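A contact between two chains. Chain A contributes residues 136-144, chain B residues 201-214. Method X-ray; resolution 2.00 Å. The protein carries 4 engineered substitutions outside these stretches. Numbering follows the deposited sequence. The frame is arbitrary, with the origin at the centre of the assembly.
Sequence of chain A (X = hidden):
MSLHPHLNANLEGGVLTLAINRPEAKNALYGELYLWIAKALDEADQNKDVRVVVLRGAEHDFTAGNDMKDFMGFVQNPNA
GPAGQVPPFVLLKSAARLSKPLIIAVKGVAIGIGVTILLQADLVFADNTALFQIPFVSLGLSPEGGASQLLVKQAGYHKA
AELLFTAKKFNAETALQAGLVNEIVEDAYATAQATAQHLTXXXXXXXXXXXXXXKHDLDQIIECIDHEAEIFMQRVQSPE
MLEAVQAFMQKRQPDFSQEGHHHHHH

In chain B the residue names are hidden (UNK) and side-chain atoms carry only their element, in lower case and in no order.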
# COMPACT_ATOMS: atom_id res chain seq x y z
N PHE A 136 -4.96 14.82 -14.87
CA PHE A 136 -6.18 14.32 -15.56
C PHE A 136 -7.47 14.96 -15.04
O PHE A 136 -8.31 15.40 -15.82
CB PHE A 136 -6.29 12.75 -15.51
CG PHE A 136 -5.01 12.02 -15.97
CD1 PHE A 136 -4.36 12.38 -17.14
CD2 PHE A 136 -4.48 10.98 -15.21
CE1 PHE A 136 -3.17 11.71 -17.54
CE2 PHE A 136 -3.33 10.32 -15.61
CZ PHE A 136 -2.68 10.69 -16.76
N VAL A 137 -7.67 15.01 -13.74
CA VAL A 137 -8.93 15.62 -13.26
C VAL A 137 -9.12 17.08 -13.71
O VAL A 137 -10.24 17.49 -14.10
CB VAL A 137 -9.12 15.45 -11.73
CG1 VAL A 137 -10.30 16.36 -11.23
CG2 VAL A 137 -9.45 13.94 -11.43
N SER A 138 -8.06 17.88 -13.63
CA SER A 138 -8.22 19.31 -13.95
C SER A 138 -8.30 19.52 -15.45
O SER A 138 -8.82 20.55 -15.90
CB SER A 138 -7.10 20.17 -13.32
OG SER A 138 -5.85 19.66 -13.75
N LEU A 139 -7.87 18.54 -16.25
CA LEU A 139 -8.09 18.62 -17.70
C LEU A 139 -9.52 18.16 -18.08
O LEU A 139 -9.86 18.25 -19.23
CB LEU A 139 -7.07 17.76 -18.47
CG LEU A 139 -5.62 18.24 -18.42
CD1 LEU A 139 -4.64 17.17 -18.91
CD2 LEU A 139 -5.49 19.54 -19.27
N GLY A 140 -10.34 17.68 -17.14
CA GLY A 140 -11.66 17.08 -17.52
C GLY A 140 -11.61 15.61 -17.98
O GLY A 140 -12.57 15.08 -18.56
N LEU A 141 -10.49 14.95 -17.70
CA LEU A 141 -10.31 13.55 -18.01
C LEU A 141 -10.42 12.64 -16.77
O LEU A 141 -11.22 12.90 -15.85
CB LEU A 141 -8.96 13.38 -18.73
CG LEU A 141 -8.83 14.24 -20.01
CD1 LEU A 141 -7.40 14.51 -20.55
CD2 LEU A 141 -9.70 13.57 -21.13
N SER A 142 -9.67 11.54 -16.74
CA SER A 142 -9.91 10.52 -15.70
C SER A 142 -8.67 9.65 -15.68
O SER A 142 -7.74 9.89 -16.46
CB SER A 142 -11.19 9.66 -16.02
OG SER A 142 -11.06 9.07 -17.31
N PRO A 143 -8.61 8.64 -14.81
CA PRO A 143 -7.28 7.98 -14.67
C PRO A 143 -6.81 7.23 -15.92
O PRO A 143 -7.66 6.79 -16.74
CB PRO A 143 -7.55 6.95 -13.55
CG PRO A 143 -8.61 7.70 -12.66
CD PRO A 143 -9.53 8.33 -13.70
N GLU A 144 -5.48 7.08 -16.11
CA GLU A 144 -4.98 6.08 -17.07
C GLU A 144 -3.78 5.30 -16.52
O GLU A 144 -3.32 5.58 -15.42
CB GLU A 144 -4.66 6.67 -18.47
CG GLU A 144 -4.03 8.06 -18.48
CD GLU A 144 -3.03 8.25 -19.64
OE1 GLU A 144 -3.47 8.37 -20.81
OE2 GLU A 144 -1.80 8.36 -19.37
N UNK B 201 -14.26 23.40 -7.49
CA UNK B 201 -13.94 24.12 -8.75
C UNK B 201 -13.52 23.21 -9.93
O UNK B 201 -13.34 23.71 -11.06
c UNK B 201 -12.85 25.18 -8.51
N UNK B 202 -13.35 21.91 -9.68
CA UNK B 202 -12.91 20.96 -10.72
C UNK B 202 -14.11 20.22 -11.34
O UNK B 202 -15.23 20.19 -10.78
c UNK B 202 -9.75 19.35 -8.77
c UNK B 202 -11.92 19.90 -10.11
c UNK B 202 -10.63 20.43 -9.48
c UNK B 202 -9.81 21.23 -10.52
N UNK B 203 -13.89 19.63 -12.52
CA UNK B 203 -15.03 19.06 -13.24
C UNK B 203 -15.68 17.90 -12.49
O UNK B 203 -15.01 16.96 -12.06
c UNK B 203 -12.70 19.75 -13.38
c UNK B 203 -13.28 19.58 -14.77
c UNK B 203 -14.40 18.60 -14.56
N UNK B 204 -17.00 17.98 -12.34
CA UNK B 204 -17.74 17.01 -11.56
C UNK B 204 -17.67 15.56 -12.07
O UNK B 204 -17.50 14.61 -11.30
c UNK B 204 -19.74 16.52 -9.23
c UNK B 204 -20.12 16.51 -10.69
c UNK B 204 -19.19 17.47 -11.44
c UNK B 204 -21.61 16.90 -10.86
N UNK B 205 -17.80 15.36 -13.37
CA UNK B 205 -17.77 14.00 -13.86
C UNK B 205 -16.37 13.36 -13.72
O UNK B 205 -16.28 12.13 -13.55
c UNK B 205 -18.26 13.95 -15.33
N UNK B 206 -15.32 14.19 -13.79
CA UNK B 206 -13.94 13.74 -13.62
C UNK B 206 -13.73 13.24 -12.18
O UNK B 206 -13.15 12.17 -11.97
o UNK B 206 -12.89 15.20 -15.33
c UNK B 206 -12.91 14.86 -13.94
N UNK B 207 -14.21 13.97 -11.19
CA UNK B 207 -14.10 13.51 -9.79
C UNK B 207 -15.00 12.30 -9.54
O UNK B 207 -14.62 11.34 -8.83
c UNK B 207 -13.86 16.92 -7.83
c UNK B 207 -13.32 15.70 -8.59
c UNK B 207 -14.41 14.64 -8.78
c UNK B 207 -12.08 15.06 -7.82
N UNK B 208 -16.20 12.30 -10.12
CA UNK B 208 -17.07 11.15 -9.88
C UNK B 208 -16.49 9.86 -10.49
O UNK B 208 -16.39 8.81 -9.82
c UNK B 208 -18.47 11.43 -10.45
c UNK B 208 -20.86 10.79 -10.75
c UNK B 208 -19.46 10.26 -10.36
n UNK B 208 -22.50 9.01 -10.41
c UNK B 208 -21.90 10.21 -9.81
N UNK B 209 -16.08 9.92 -11.75
CA UNK B 209 -15.59 8.70 -12.41
C UNK B 209 -14.24 8.24 -11.78
O UNK B 209 -13.97 7.06 -11.70
c UNK B 209 -15.42 8.88 -13.92
c UNK B 209 -16.71 9.26 -14.67
o UNK B 209 -18.91 8.34 -14.29
c UNK B 209 -17.71 8.14 -14.58
n UNK B 209 -17.23 6.92 -14.78
N UNK B 210 -13.40 9.19 -11.36
CA UNK B 210 -12.09 8.83 -10.71
C UNK B 210 -12.37 8.11 -9.38
O UNK B 210 -11.82 7.01 -9.12
o UNK B 210 -10.85 10.68 -11.69
c UNK B 210 -9.92 9.74 -9.64
c UNK B 210 -11.21 10.08 -10.44
N UNK B 211 -13.21 8.70 -8.53
CA UNK B 211 -13.58 7.99 -7.30
C UNK B 211 -14.25 6.60 -7.56
O UNK B 211 -13.94 5.62 -6.89
c UNK B 211 -15.13 9.07 -3.97
c UNK B 211 -14.68 8.10 -5.07
c UNK B 211 -15.71 8.33 -2.82
n UNK B 211 -15.95 9.18 -1.64
c UNK B 211 -14.47 8.82 -6.39
N UNK B 212 -15.12 6.50 -8.55
CA UNK B 212 -15.78 5.23 -8.78
C UNK B 212 -14.76 4.17 -9.23
O UNK B 212 -14.84 2.99 -8.83
c UNK B 212 -16.99 5.40 -9.83
N UNK B 213 -13.80 4.56 -10.07
CA UNK B 213 -12.71 3.62 -10.44
C UNK B 213 -11.87 3.18 -9.24
O UNK B 213 -11.50 2.00 -9.12
c UNK B 213 -12.38 2.92 -13.52
c UNK B 213 -12.42 4.30 -12.87
c UNK B 213 -11.68 5.36 -13.69
c UNK B 213 -11.78 4.21 -11.49
N UNK B 214 -11.53 4.14 -8.36
CA UNK B 214 -10.71 3.84 -7.17
C UNK B 214 -11.47 2.89 -6.25
O UNK B 214 -10.89 1.99 -5.61
c UNK B 214 -8.01 6.98 -5.08
c UNK B 214 -10.34 5.14 -6.42
c UNK B 214 -9.38 6.06 -7.25
s UNK B 214 -8.96 7.62 -6.43

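Position 201 carries one side-chain carbon, which stays out of reach of chain A. It is Ala B201. Position 202 has four carbons, forked at the second, and its CA-to-CB bond points toward chain A. One fork tip meets CG1 of Val A137 and the other meets CB of Ser A138. A fork at the second carbon means leucine. In Leu B202, CD1 lies 3.9 Å from Val A137 CG1, and CD2 lies 4.0 Å from Ser A138 CB.

Position 203 has three carbons that close a ring onto its own backbone N. The ring lies against the backbone of Val A137 and Gly A140. Only proline closes such a ring. Pro B203 sits at the N-cap position, right before the helix. Its CD is 3.4 Å from Val A137 O, and its CG is 4.1 Å from Gly A140 CA.

Position 204 has four carbons, forked at the second, and points away from chain A. It is Leu B204. Position 205 has a single carbon and makes no contact. It is Ala B205.

Position 206 has one carbon and then one oxygen. The oxygen reaches the turn of chain A, with the backbone O of Leu A141 close by. One carbon and a terminal oxygen make serine. Ser B206 OG donates a hydrogen bond to Leu A141 O at 2.9 Å. The same OG is 3.2 Å from Gly A140 O, but the angle is poor and no bond is counted.

Position 207 has four carbons, forked at the second. It starts away from chain A, but its end comes nearer, to Val A137. It is Leu B207, with CG 4.1 Å from Val A137 CG1. Position 208 has four carbons in a row ending in nitrogen, out of reach. It is Lys B208. At position 209 the third carbon carries one oxygen and one nitrogen. This amide is Gln B209. Its CA-to-CB bond points toward chain A, but its end leads away.

Position 210 has a first carbon that carries one oxygen and one carbon. The oxygen lies near Val A137 and Pro A143. This is Thr B210. Thr B210 OG1 is 3.6 Å from Val A137 CG2 and 3.4 Å from Pro A143 CD. Thr B210 OG1 donates a hydrogen bond to Ser B206 O, within its own helix, at 2.8 Å.

Position 211 has four carbons in a row ending in nitrogen and points away. Lys B211 is bonded through NZ elsewhere in the structure. Position 212 has one carbon, out of reach, and is Ala B212. Position 213 has four carbons, forked at the second, and points toward Pro A143. It is Leu B213, with CD1 3.7 Å from Pro A143 CD. Position 214 has two carbons, a sulfur and a last carbon, unbranched. It is Met B214, outside contact range.

The contact sets one helix and its lead-in against a turn and the loop after it. Val A137 packs on Leu B202 and Leu B207, and Thr B210 OG1 also touches it. Pro A143 packs on Leu B213. Beside them, Ser B206 OG makes the one hydrogen bond across the stretches, to Leu A141 O.

Chain B, residues 201-214: ALPLASLKQTKALM
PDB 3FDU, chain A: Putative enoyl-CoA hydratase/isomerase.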